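Side-chain contacts in ParM protein (Staphylococcus aureus, PDB 3JS6), which probably binds and hydrolyses nucleotide as an actin-like protein, assembling into filaments that segregate plasmid DNA: residues N3-A8 and R105-E110; K17-D22 and S325-Y330; S91-V96 and E134-K139. One frame throughout, in Å; residues are numbered along the deposited sequence.

Contact 1 (N3-A8 and R105-E110)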
ATOM      1  N   ASN A   3      15.215  18.180 -13.904  1.00 43.10           N
ATOM      2  CA  ASN A   3      13.813  18.315 -13.520  1.00 45.61           C
ATOM      3  C   ASN A   3      13.293  16.918 -13.100  1.00 42.09           C
ATOM      4  O   ASN A   3      12.586  16.263 -13.867  1.00 35.98           O
ATOM      5  CB  ASN A   3      13.053  18.815 -14.748  1.00 40.49           C
ATOM      6  CG  ASN A   3      11.574  18.970 -14.506  1.00 47.70           C
ATOM      7  OD1 ASN A   3      10.781  18.975 -15.459  1.00 50.50           O
ATOM      8  ND2 ASN A   3      11.187  19.118 -13.241  1.00 46.35           N
ATOM      9  N   VAL A   4      13.627  16.475 -11.891  1.00 36.28           N
ATOM     10  CA  VAL A   4      13.228  15.136 -11.444  1.00 31.47           C
ATOM     11  C   VAL A   4      12.179  15.096 -10.324  1.00 29.63           C
ATOM     12  O   VAL A   4      12.279  15.802  -9.329  1.00 28.77           O
ATOM     13  CB  VAL A   4      14.467  14.353 -11.007  1.00 29.88           C
ATOM     14  CG1 VAL A   4      14.093  12.939 -10.636  1.00 26.63           C
ATOM     15  CG2 VAL A   4      15.524  14.366 -12.129  1.00 33.58           C
ATOM     16  N   TYR A   5      11.174  14.251 -10.505  1.00 20.86           N
ATOM     17  CA  TYR A   5      10.089  14.092  -9.534  1.00 19.64           C
ATOM     18  C   TYR A   5      10.187  12.759  -8.811  1.00 23.87           C
ATOM     19  O   TYR A   5      10.808  11.832  -9.311  1.00 22.48           O
ATOM     20  CB  TYR A   5       8.747  14.148 -10.242  1.00 17.14           C
ATOM     21  CG  TYR A   5       8.460  15.467 -10.880  1.00 29.57           C
ATOM     22  CD1 TYR A   5       8.600  15.643 -12.261  1.00 29.75           C
ATOM     23  CD2 TYR A   5       8.059  16.553 -10.111  1.00 33.95           C
ATOM     24  CE1 TYR A   5       8.342  16.874 -12.849  1.00 32.53           C
ATOM     25  CE2 TYR A   5       7.805  17.782 -10.691  1.00 29.88           C
ATOM     26  CZ  TYR A   5       7.946  17.937 -12.057  1.00 29.82           C
ATOM     27  OH  TYR A   5       7.710  19.174 -12.630  1.00 36.05           O
ATOM     28  N   VAL A   6       9.554  12.648  -7.645  1.00 21.28           N
ATOM     29  CA  VAL A   6       9.611  11.402  -6.913  1.00 19.28           C
ATOM     30  C   VAL A   6       8.245  10.718  -6.919  1.00 22.13           C
ATOM     31  O   VAL A   6       7.257  11.309  -6.504  1.00 22.91           O
ATOM     32  CB  VAL A   6      10.069  11.643  -5.450  1.00 25.95           C
ATOM     33  CG1 VAL A   6       9.891  10.376  -4.615  1.00 24.75           C
ATOM     34  CG2 VAL A   6      11.559  12.050  -5.438  1.00 23.50           C
HETATM   35  N   MSE A   7       8.194   9.497  -7.436  1.00 19.09           N
HETATM   36  CA  MSE A   7       6.952   8.718  -7.455  1.00 16.96           C
HETATM   37  C   MSE A   7       7.064   7.672  -6.359  1.00 19.05           C
HETATM   38  O   MSE A   7       8.040   6.917  -6.334  1.00 23.16           O
HETATM   39  CB  MSE A   7       6.754   7.963  -8.760  1.00 19.94           C
HETATM   40  CG  MSE A   7       6.368   8.787  -9.989  1.00 24.11           C
HETATM   41 SE   MSE A   7       6.056   7.549 -11.516  1.00 29.27          SE
HETATM   42  CE  MSE A   7       5.327   8.780 -12.781  1.00 26.93           C
ATOM     43  N   ALA A   8       6.066   7.621  -5.470  1.00 18.60           N
ATOM     44  CA  ALA A   8       6.046   6.638  -4.404  1.00 14.71           C
ATOM     45  C   ALA A   8       4.830   5.770  -4.714  1.00 15.84           C
ATOM     46  O   ALA A   8       3.737   6.283  -4.933  1.00 19.64           O
ATOM     47  CB  ALA A   8       5.892   7.297  -3.066  1.00 19.68           C
ATOM     48  N   ARG A 105       0.547  11.771 -15.101  1.00 15.83           N
ATOM     49  CA  ARG A 105      -0.451  12.719 -15.546  1.00 22.39           C
ATOM     50  C   ARG A 105      -0.524  13.939 -14.614  1.00 24.38           C
ATOM     51  O   ARG A 105      -1.028  14.986 -15.000  1.00 21.88           O
ATOM     52  CB  ARG A 105      -1.827  12.049 -15.630  1.00 17.65           C
ATOM     53  CG  ARG A 105      -2.850  12.847 -16.451  1.00 31.18           C
ATOM     54  CD  ARG A 105      -3.924  13.427 -15.543  1.00 41.45           C
ATOM     55  NE  ARG A 105      -4.650  12.374 -14.829  1.00 41.04           N
ATOM     56  CZ  ARG A 105      -5.643  11.662 -15.353  1.00 49.49           C
ATOM     57  NH1 ARG A 105      -6.236  10.720 -14.629  1.00 46.87           N
ATOM     58  NH2 ARG A 105      -6.063  11.908 -16.591  1.00 39.61           N
ATOM     59  N   GLU A 106      -0.039  13.791 -13.387  1.00 18.69           N
ATOM     60  CA  GLU A 106      -0.057  14.909 -12.437  1.00 25.63           C
ATOM     61  C   GLU A 106       1.091  15.891 -12.671  1.00 28.35           C
ATOM     62  O   GLU A 106       1.198  16.888 -11.973  1.00 29.00           O
ATOM     63  CB  GLU A 106      -0.023  14.391 -10.997  1.00 20.71           C
ATOM     64  CG  GLU A 106      -1.288  13.608 -10.591  1.00 21.23           C
ATOM     65  CD  GLU A 106      -2.571  14.404 -10.819  1.00 31.41           C
ATOM     66  OE1 GLU A 106      -2.554  15.654 -10.701  1.00 30.30           O
ATOM     67  OE2 GLU A 106      -3.611  13.787 -11.102  1.00 40.10           O
ATOM     68  N   VAL A 107       1.952  15.609 -13.645  1.00 23.86           N
ATOM     69  CA  VAL A 107       3.076  16.510 -13.954  1.00 22.28           C
ATOM     70  C   VAL A 107       2.680  17.182 -15.258  1.00 25.90           C
ATOM     71  O   VAL A 107       2.486  16.509 -16.259  1.00 22.43           O
ATOM     72  CB  VAL A 107       4.401  15.753 -14.199  1.00 25.16           C
ATOM     73  CG1 VAL A 107       5.468  16.753 -14.670  1.00 30.81           C
ATOM     74  CG2 VAL A 107       4.868  15.019 -12.914  1.00 29.17           C
ATOM     75  N   PRO A 108       2.607  18.524 -15.279  1.00 31.65           N
ATOM     76  CA  PRO A 108       2.217  19.297 -16.465  1.00 30.77           C
ATOM     77  C   PRO A 108       3.047  19.101 -17.731  1.00 29.35           C
ATOM     78  O   PRO A 108       2.493  19.007 -18.812  1.00 33.21           O
ATOM     79  CB  PRO A 108       2.274  20.752 -15.971  1.00 32.90           C
ATOM     80  CG  PRO A 108       2.215  20.637 -14.464  1.00 32.97           C
ATOM     81  CD  PRO A 108       3.069  19.424 -14.207  1.00 22.97           C
ATOM     82  N   GLU A 109       4.373  19.080 -17.596  1.00 30.34           N
ATOM     83  CA  GLU A 109       5.266  18.911 -18.748  1.00 37.91           C
ATOM     84  C   GLU A 109       5.111  17.572 -19.429  1.00 35.38           C
ATOM     85  O   GLU A 109       4.688  16.589 -18.810  1.00 31.84           O
ATOM     86  CB  GLU A 109       6.748  19.021 -18.351  1.00 48.92           C
ATOM     87  CG  GLU A 109       7.084  20.109 -17.390  1.00 46.53           C
ATOM     88  CD  GLU A 109       7.089  19.626 -15.960  1.00 43.11           C
ATOM     89  OE1 GLU A 109       8.106  19.057 -15.515  1.00 47.89           O
ATOM     90  OE2 GLU A 109       6.072  19.818 -15.278  1.00 32.34           O
ATOM     91  N   GLU A 110       5.495  17.548 -20.702  1.00 35.55           N
ATOM     92  CA  GLU A 110       5.452  16.354 -21.543  1.00 35.32           C
ATOM     93  C   GLU A 110       6.441  15.276 -21.119  1.00 33.76           C
ATOM     94  O   GLU A 110       6.106  14.086 -21.057  1.00 34.09           O
ATOM     95  CB  GLU A 110       5.774  16.708 -22.991  1.00 41.43           C
ATOM     96  CG  GLU A 110       4.612  17.146 -23.817  1.00 57.19           C
ATOM     97  CD  GLU A 110       4.597  16.442 -25.155  1.00 58.12           C
ATOM     98  OE1 GLU A 110       4.350  15.214 -25.170  1.00 66.93           O
ATOM     99  OE2 GLU A 110       4.846  17.108 -26.183  1.00 57.01           O
TER
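Tyr5 of the first strand of the actin-like fold lays its ring against Val107, in the loop that joins helix 90-104 to strand 111-120. This is the tight part of the contact. Both methyls of Val107 meet the ring: CG2 sits over one face, 4.0 Å from the ring centroid and 18° off its normal, which is CH-pi geometry, while CG1 comes within 3.4 Å of Tyr5 CE1. Tyr5 CG lies anti to the carbonyl carbon, an orientation that carries the ring across to the loop. Ile20 of the neighbouring strand 15-20 touches both Tyr5 and Val107, and Val107 also packs on Val112, so the apolar part continues into the interior.

On its solvent side, where Asn3 is exposed and Glu109 partly so, the contact turns polar and looser. The Tyr5 hydroxyl donates to Glu109 OE1 over 2.9 Å, reaching the oxygen on its syn side and 16° out of the carboxylate plane; ring and carboxylate planes are steeply inclined to each other. Glu109 reaches the hydroxyl through a chain bent at chi2 (94°), and Asn3 lies beside the same carboxylate. The loop is also held by Lys150, whose NZ donates hydrogen bonds to the backbone oxygens of Val107 and Glu109. Glu109 OE2 stands slightly farther from the phenol than its partner oxygen, 3.2 Å from Tyr5 OH.

Contact 2 (K17-D22 and S325-Y330)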
ATOM      1  N   LYS A  17      -1.626   2.232  -3.894  1.00 17.35           N
ATOM      2  CA  LYS A  17      -1.568   3.605  -3.391  1.00 16.35           C
ATOM      3  C   LYS A  17      -0.431   4.292  -4.160  1.00 17.67           C
ATOM      4  O   LYS A  17       0.599   3.679  -4.407  1.00 16.47           O
ATOM      5  CB  LYS A  17      -1.230   3.637  -1.888  1.00 23.84           C
ATOM      6  CG  LYS A  17      -2.428   3.398  -0.939  1.00 28.77           C
ATOM      7  CD  LYS A  17      -2.898   1.966  -0.939  1.00 27.10           C
ATOM      8  CE  LYS A  17      -1.810   1.003  -0.495  1.00 33.36           C
ATOM      9  NZ  LYS A  17      -2.372  -0.386  -0.330  1.00 37.93           N
ATOM     10  N   GLY A  18      -0.633   5.553  -4.516  1.00 17.19           N
ATOM     11  CA  GLY A  18       0.377   6.298  -5.234  1.00 14.39           C
ATOM     12  C   GLY A  18       0.472   7.742  -4.772  1.00 18.11           C
ATOM     13  O   GLY A  18      -0.509   8.342  -4.342  1.00 18.85           O
ATOM     14  N   LYS A  19       1.666   8.321  -4.852  1.00 19.52           N
ATOM     15  CA  LYS A  19       1.795   9.721  -4.454  1.00 17.71           C
ATOM     16  C   LYS A  19       2.908  10.388  -5.251  1.00 17.29           C
ATOM     17  O   LYS A  19       3.958   9.791  -5.477  1.00 18.54           O
ATOM     18  CB  LYS A  19       2.084   9.817  -2.946  1.00 18.70           C
ATOM     19  CG  LYS A  19       2.164  11.234  -2.379  1.00 27.85           C
ATOM     20  CD  LYS A  19       2.338  11.220  -0.862  1.00 28.69           C
ATOM     21  CE  LYS A  19       2.263  12.643  -0.287  1.00 32.02           C
ATOM     22  NZ  LYS A  19       3.493  13.433  -0.583  1.00 26.79           N
ATOM     23  N   ILE A  20       2.651  11.604  -5.715  1.00 21.46           N
ATOM     24  CA  ILE A  20       3.658  12.381  -6.420  1.00 19.17           C
ATOM     25  C   ILE A  20       3.385  13.816  -5.999  1.00 19.08           C
ATOM     26  O   ILE A  20       2.260  14.289  -6.094  1.00 22.67           O
ATOM     27  CB  ILE A  20       3.602  12.195  -7.982  1.00 17.19           C
ATOM     28  CG1 ILE A  20       4.719  13.040  -8.628  1.00 24.76           C
ATOM     29  CG2 ILE A  20       2.233  12.550  -8.535  1.00 15.77           C
ATOM     30  CD1 ILE A  20       5.024  12.686 -10.076  1.00 22.63           C
ATOM     31  N   ASN A  21       4.421  14.498  -5.506  1.00 23.24           N
ATOM     32  CA  ASN A  21       4.263  15.853  -5.017  1.00 26.32           C
ATOM     33  C   ASN A  21       3.110  15.838  -3.997  1.00 25.19           C
ATOM     34  O   ASN A  21       3.123  15.020  -3.072  1.00 27.19           O
ATOM     35  CB  ASN A  21       4.005  16.809  -6.189  1.00 25.45           C
ATOM     36  CG  ASN A  21       5.170  16.813  -7.200  1.00 29.81           C
ATOM     37  OD1 ASN A  21       6.338  16.724  -6.823  1.00 32.44           O
ATOM     38  ND2 ASN A  21       4.847  16.933  -8.478  1.00 33.46           N
ATOM     39  N   ASP A  22       2.115  16.706  -4.150  1.00 25.89           N
ATOM     40  CA  ASP A  22       1.003  16.733  -3.200  1.00 35.28           C
ATOM     41  C   ASP A  22      -0.209  15.956  -3.691  1.00 33.25           C
ATOM     42  O   ASP A  22      -1.284  16.043  -3.115  1.00 31.80           O
ATOM     43  CB  ASP A  22       0.604  18.178  -2.918  1.00 35.23           C
ATOM     44  CG  ASP A  22       1.749  18.983  -2.320  1.00 41.79           C
ATOM     45  OD1 ASP A  22       2.328  18.527  -1.312  1.00 43.51           O
ATOM     46  OD2 ASP A  22       2.072  20.061  -2.856  1.00 41.52           O
ATOM     47  N   SER A 325       0.635   5.460   4.718  1.00 24.25           N
ATOM     48  CA  SER A 325       1.874   5.372   5.500  1.00 27.51           C
ATOM     49  C   SER A 325       3.057   4.812   4.726  1.00 28.21           C
ATOM     50  O   SER A 325       4.144   5.388   4.767  1.00 27.42           O
ATOM     51  CB  SER A 325       1.681   4.519   6.764  1.00 25.95           C
ATOM     52  OG  SER A 325       1.234   5.307   7.851  1.00 50.65           O
ATOM     53  N   ASN A 326       2.860   3.679   4.050  1.00 24.58           N
ATOM     54  CA  ASN A 326       3.949   3.075   3.274  1.00 22.20           C
ATOM     55  C   ASN A 326       4.461   4.060   2.220  1.00 26.51           C
ATOM     56  O   ASN A 326       5.663   4.314   2.126  1.00 22.12           O
ATOM     57  CB  ASN A 326       3.477   1.795   2.563  1.00 22.14           C
ATOM     58  CG  ASN A 326       3.480   0.559   3.484  1.00 26.31           C
ATOM     59  OD1 ASN A 326       2.815  -0.441   3.204  1.00 33.34           O
ATOM     60  ND2 ASN A 326       4.234   0.625   4.559  1.00 26.74           N
ATOM     61  N   VAL A 327       3.541   4.622   1.433  1.00 20.55           N
ATOM     62  CA  VAL A 327       3.935   5.558   0.393  1.00 24.56           C
ATOM     63  C   VAL A 327       4.668   6.789   0.936  1.00 21.61           C
ATOM     64  O   VAL A 327       5.626   7.247   0.322  1.00 21.49           O
ATOM     65  CB  VAL A 327       2.700   5.966  -0.436  1.00 32.87           C
ATOM     66  CG1 VAL A 327       2.963   7.238  -1.186  1.00 47.98           C
ATOM     67  CG2 VAL A 327       2.376   4.854  -1.421  1.00 37.41           C
ATOM     68  N   ARG A 328       4.217   7.339   2.063  1.00 19.78           N
ATOM     69  CA  ARG A 328       4.890   8.502   2.633  1.00 18.53           C
ATOM     70  C   ARG A 328       6.287   8.085   3.051  1.00 21.08           C
ATOM     71  O   ARG A 328       7.206   8.886   2.987  1.00 21.30           O
ATOM     72  CB  ARG A 328       4.147   9.076   3.861  1.00 16.28           C
ATOM     73  CG  ARG A 328       2.763   9.736   3.547  1.00 26.19           C
ATOM     74  CD  ARG A 328       2.183  10.476   4.763  1.00 32.81           C
ATOM     75  NE  ARG A 328       1.907   9.601   5.899  1.00 37.69           N
ATOM     76  CZ  ARG A 328       0.759   8.988   6.173  1.00 33.26           C
ATOM     77  NH1 ARG A 328      -0.306   9.128   5.402  1.00 28.24           N
ATOM     78  NH2 ARG A 328       0.694   8.202   7.231  1.00 28.82           N
ATOM     79  N   GLY A 329       6.452   6.834   3.484  1.00 18.05           N
ATOM     80  CA  GLY A 329       7.775   6.381   3.883  1.00 19.53           C
ATOM     81  C   GLY A 329       8.672   6.185   2.670  1.00 20.66           C
ATOM     82  O   GLY A 329       9.840   6.593   2.679  1.00 22.32           O
ATOM     83  N   TYR A 330       8.142   5.553   1.627  1.00 21.37           N
ATOM     84  CA  TYR A 330       8.919   5.316   0.405  1.00 17.31           C
ATOM     85  C   TYR A 330       9.302   6.656  -0.221  1.00 20.78           C
ATOM     86  O   TYR A 330      10.399   6.803  -0.762  1.00 22.37           O
ATOM     87  CB  TYR A 330       8.115   4.526  -0.645  1.00 22.46           C
ATOM     88  CG  TYR A 330       7.582   3.177  -0.199  1.00 19.30           C
ATOM     89  CD1 TYR A 330       6.467   2.619  -0.832  1.00 21.22           C
ATOM     90  CD2 TYR A 330       8.200   2.453   0.828  1.00 15.82           C
ATOM     91  CE1 TYR A 330       5.964   1.368  -0.470  1.00 15.28           C
ATOM     92  CE2 TYR A 330       7.705   1.192   1.207  1.00 24.08           C
ATOM     93  CZ  TYR A 330       6.589   0.661   0.548  1.00 26.86           C
ATOM     94  OH  TYR A 330       6.091  -0.581   0.888  1.00 25.96           O
TER
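Strand 17-20 and helix 325-330 run in roughly the same direction, their segment axes 37° apart and 8.2 Å distant at closest approach, with Gly18 and Val327 forming the nearest CA pair at 6.7 Å. The arrangement is a helix laid on a sheet: the C-terminal helix 325-342 covers one face of the N-terminal sheet of the actin-like fold.

Val327 carries the contact, its two methyls spread along the strand from Lys17 to Lys19 across Gly18. CG2 reaches the backbone and side chain of Lys17, lying 3.7 Å from Lys17 O and 3.8 Å from Lys17 CB. The other branch, CG1, presses on Lys19 CB at 3.2 Å, closer than usual for two carbons, and this marks the tightest spot. Between the two lysines Gly18 comes near only with its backbone, its N being 4.4 Å from Val327 CG2, and Ala8 and Asp10 of the adjacent strand extend the surface under Val327.

The lysines use their aliphatic roots here and send their charges elsewhere. Lys17, bent at chi2 and chi3, leads its end away from the helix segment to Phe15 O. Lys19 stays extended from chi1 (-177°) through chi3 and bends at chi4, where its ammonium forms a salt bridge with Glu331, one turn on from Val327. The same Lys19 NZ donates to Asn21 O over 3.0 Å, with a C=O...N angle of 169°.

Contact 3 (S91-V96 and E134-K139)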
ATOM      1  N   SER A  91      -1.364  -9.069 -15.976  1.00 24.62           N
ATOM      2  CA  SER A  91      -2.253  -8.339 -15.074  1.00 30.20           C
ATOM      3  C   SER A  91      -1.503  -7.292 -14.232  1.00 26.10           C
ATOM      4  O   SER A  91      -1.848  -6.098 -14.180  1.00 21.99           O
ATOM      5  CB  SER A  91      -2.890  -9.355 -14.107  1.00 18.71           C
ATOM      6  OG  SER A  91      -4.018  -8.820 -13.481  1.00 49.52           O
ATOM      7  N   PHE A  92      -0.487  -7.770 -13.531  1.00 28.43           N
ATOM      8  CA  PHE A  92       0.288  -6.910 -12.655  1.00 26.35           C
ATOM      9  C   PHE A  92       1.160  -5.956 -13.443  1.00 28.13           C
ATOM     10  O   PHE A  92       1.283  -4.780 -13.080  1.00 27.52           O
ATOM     11  CB  PHE A  92       1.150  -7.749 -11.703  1.00 27.69           C
ATOM     12  CG  PHE A  92       1.966  -6.921 -10.741  1.00 23.67           C
ATOM     13  CD1 PHE A  92       3.318  -6.694 -10.969  1.00 30.89           C
ATOM     14  CD2 PHE A  92       1.378  -6.372  -9.612  1.00 27.84           C
ATOM     15  CE1 PHE A  92       4.076  -5.935 -10.081  1.00 21.39           C
ATOM     16  CE2 PHE A  92       2.134  -5.610  -8.718  1.00 30.09           C
ATOM     17  CZ  PHE A  92       3.486  -5.395  -8.959  1.00 24.18           C
ATOM     18  N   LYS A  93       1.781  -6.447 -14.509  1.00 19.21           N
ATOM     19  CA  LYS A  93       2.611  -5.560 -15.310  1.00 24.96           C
ATOM     20  C   LYS A  93       1.796  -4.391 -15.847  1.00 20.64           C
ATOM     21  O   LYS A  93       2.287  -3.268 -15.875  1.00 19.40           O
ATOM     22  CB  LYS A  93       3.277  -6.323 -16.456  1.00 27.65           C
ATOM     23  CG  LYS A  93       4.353  -7.273 -15.943  1.00 38.60           C
ATOM     24  CD  LYS A  93       5.178  -7.898 -17.053  1.00 42.44           C
ATOM     25  CE  LYS A  93       4.467  -9.037 -17.732  1.00 48.14           C
ATOM     26  NZ  LYS A  93       5.411  -9.708 -18.666  1.00 52.22           N
ATOM     27  N   ASP A  94       0.554  -4.645 -16.264  1.00 22.00           N
ATOM     28  CA  ASP A  94      -0.293  -3.573 -16.788  1.00 21.68           C
ATOM     29  C   ASP A  94      -0.671  -2.605 -15.657  1.00 19.97           C
ATOM     30  O   ASP A  94      -0.711  -1.386 -15.855  1.00 23.27           O
ATOM     31  CB  ASP A  94      -1.569  -4.144 -17.431  1.00 19.35           C
ATOM     32  CG  ASP A  94      -1.300  -4.860 -18.771  1.00 34.59           C
ATOM     33  OD1 ASP A  94      -2.186  -5.605 -19.241  1.00 31.31           O
ATOM     34  OD2 ASP A  94      -0.215  -4.671 -19.366  1.00 35.83           O
ATOM     35  N   LEU A  95      -0.957  -3.155 -14.480  1.00 19.68           N
ATOM     36  CA  LEU A  95      -1.295  -2.360 -13.312  1.00 23.52           C
ATOM     37  C   LEU A  95      -0.133  -1.380 -13.012  1.00 22.93           C
ATOM     38  O   LEU A  95      -0.348  -0.197 -12.730  1.00 22.53           O
ATOM     39  CB  LEU A  95      -1.505  -3.262 -12.103  1.00 23.41           C
ATOM     40  CG  LEU A  95      -1.762  -2.550 -10.756  1.00 25.37           C
ATOM     41  CD1 LEU A  95      -3.144  -1.859 -10.781  1.00 28.13           C
ATOM     42  CD2 LEU A  95      -1.713  -3.574  -9.617  1.00 24.81           C
ATOM     43  N   VAL A  96       1.093  -1.883 -13.062  1.00 19.12           N
ATOM     44  CA  VAL A  96       2.258  -1.029 -12.796  1.00 19.02           C
ATOM     45  C   VAL A  96       2.312   0.134 -13.803  1.00 17.87           C
ATOM     46  O   VAL A  96       2.495   1.295 -13.411  1.00 20.82           O
ATOM     47  CB  VAL A  96       3.568  -1.853 -12.848  1.00 17.71           C
ATOM     48  CG1 VAL A  96       4.791  -0.914 -12.784  1.00 17.87           C
ATOM     49  CG2 VAL A  96       3.612  -2.819 -11.673  1.00 22.38           C
ATOM     50  N   GLU A 134      12.357  -4.720 -10.106  1.00 22.94           N
ATOM     51  CA  GLU A 134      13.148  -3.556 -10.456  1.00 28.35           C
ATOM     52  C   GLU A 134      13.249  -3.449 -11.974  1.00 29.68           C
ATOM     53  O   GLU A 134      13.337  -2.347 -12.517  1.00 27.31           O
ATOM     54  CB  GLU A 134      14.537  -3.616  -9.784  1.00 36.07           C
ATOM     55  CG  GLU A 134      15.718  -3.889 -10.703  1.00 54.26           C
ATOM     56  CD  GLU A 134      16.057  -2.730 -11.641  1.00 57.73           C
ATOM     57  OE1 GLU A 134      16.289  -1.594 -11.154  1.00 54.57           O
ATOM     58  OE2 GLU A 134      16.101  -2.969 -12.869  1.00 59.21           O
ATOM     59  N   LYS A 135      13.235  -4.581 -12.675  1.00 28.18           N
ATOM     60  CA  LYS A 135      13.297  -4.526 -14.136  1.00 30.33           C
ATOM     61  C   LYS A 135      11.979  -3.989 -14.732  1.00 31.32           C
ATOM     62  O   LYS A 135      11.961  -3.346 -15.780  1.00 25.27           O
ATOM     63  CB  LYS A 135      13.594  -5.910 -14.719  1.00 37.62           C
ATOM     64  CG  LYS A 135      15.060  -6.161 -14.991  1.00 41.86           C
ATOM     65  CD  LYS A 135      15.271  -7.502 -15.698  1.00 50.91           C
ATOM     66  CE  LYS A 135      14.434  -7.584 -16.981  1.00 56.67           C
ATOM     67  NZ  LYS A 135      14.563  -8.894 -17.698  1.00 64.34           N
ATOM     68  N   LEU A 136      10.867  -4.262 -14.069  1.00 25.95           N
ATOM     69  CA  LEU A 136       9.604  -3.754 -14.562  1.00 28.55           C
ATOM     70  C   LEU A 136       9.596  -2.224 -14.384  1.00 26.47           C
ATOM     71  O   LEU A 136       9.175  -1.489 -15.264  1.00 20.86           O
ATOM     72  CB  LEU A 136       8.442  -4.351 -13.760  1.00 25.37           C
ATOM     73  CG  LEU A 136       8.028  -5.813 -13.956  1.00 39.66           C
ATOM     74  CD1 LEU A 136       6.957  -6.189 -12.913  1.00 34.09           C
ATOM     75  CD2 LEU A 136       7.481  -6.010 -15.375  1.00 32.11           C
ATOM     76  N   LEU A 137      10.092  -1.770 -13.240  1.00 19.82           N
ATOM     77  CA  LEU A 137      10.093  -0.351 -12.880  1.00 22.35           C
ATOM     78  C   LEU A 137      11.107   0.528 -13.591  1.00 21.81           C
ATOM     79  O   LEU A 137      10.792   1.632 -14.049  1.00 24.19           O
ATOM     80  CB  LEU A 137      10.318  -0.227 -11.375  1.00 20.67           C
ATOM     81  CG  LEU A 137       9.257  -0.921 -10.521  1.00 22.06           C
ATOM     82  CD1 LEU A 137       9.681  -0.880  -9.034  1.00 20.65           C
ATOM     83  CD2 LEU A 137       7.903  -0.238 -10.734  1.00 24.47           C
ATOM     84  N   ASN A 138      12.328   0.028 -13.691  1.00 26.30           N
ATOM     85  CA  ASN A 138      13.395   0.801 -14.291  1.00 27.61           C
ATOM     86  C   ASN A 138      13.483   0.790 -15.803  1.00 32.84           C
ATOM     87  O   ASN A 138      14.308   0.075 -16.370  1.00 26.76           O
ATOM     88  CB  ASN A 138      14.734   0.365 -13.716  1.00 27.00           C
ATOM     89  CG  ASN A 138      15.711   1.495 -13.655  1.00 33.55           C
ATOM     90  OD1 ASN A 138      15.700   2.368 -14.518  1.00 32.12           O
ATOM     91  ND2 ASN A 138      16.563   1.501 -12.634  1.00 38.84           N
ATOM     92  N   LYS A 139      12.640   1.604 -16.445  1.00 30.71           N
ATOM     93  CA  LYS A 139      12.630   1.734 -17.895  1.00 29.71           C
ATOM     94  C   LYS A 139      11.826   2.944 -18.331  1.00 30.92           C
ATOM     95  O   LYS A 139      10.988   3.452 -17.588  1.00 28.62           O
ATOM     96  CB  LYS A 139      12.059   0.478 -18.567  1.00 31.69           C
ATOM     97  CG  LYS A 139      10.590   0.222 -18.324  1.00 36.06           C
ATOM     98  CD  LYS A 139      10.163  -1.089 -18.977  1.00 37.88           C
ATOM     99  CE  LYS A 139       8.761  -1.498 -18.531  1.00 41.77           C
ATOM    100  NZ  LYS A 139       8.370  -2.807 -19.095  1.00 48.56           N
TER
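Leu136 reaches from helix 128-137 to helix 90-104 and fits between Phe92 and Lys93, making the main bridge of this helix-helix contact in the N-terminal half of the actin-like fold. Its CB points toward the opposite helix, and CG, anti to the carbonyl carbon (chi1 -73°), carries the fork onward. The two methyls then part company. CD1 goes to the ring of Phe92, 4.0 Å from Phe92 CE1 and near the ring plane, so it meets an edge; it also lies 4.1 Å from Lys93 CG. CD2 turns to the lysine alone, packing at 3.4 Å against both Lys93 CG and Lys93 CD. These two approaches are short for carbon pairs, evidence of close fitting where the lysine chain crosses the leucine at about a right angle.

Farther along the helix, Val96 CG1 meets Leu137 CD2 at 3.8 Å, again with the side chains nearly perpendicular. Within its own helix, Val96 CG2 lies over a face of the Phe92 ring, 3.5 Å above the plane and offset toward the rim. Phe11 meets this ring edge-to-face, while Leu137 continues onto Val157 of strand 148-161, tying the pair of helices to the sheet.

No hydrogen bond or salt bridge links the two segments. Their association therefore rests on dispersion and on burial of methyl, ring and methylene surface, with Lys93 contributing its CG and CD methylenes to the apolar contact while itself remaining partly exposed.

In the fold
Contacts 1 and 2 are joined directly, their centres about 14 Å apart, because strands 4-11 and 15-20 are antiparallel neighbours in one sheet. Ala8 O and Lys19 N, 2.9 Å apart, form a probable backbone hydrogen bond between them; Tyr5 CD2 also packs on Asn21 ND2 at 3.6 Å, and Ala8 CB on Val327 O at 3.4 Å. Contact 3 stands apart: its centre is about 18 Å from each of the others, with nearest atoms about 7 Å from contact 1 and about 8 Å from contact 2. Helix 90-104 nevertheless links it to contact 1, whose loop follows that helix. The crystal is of the apo protein, with no nucleotide to measure from.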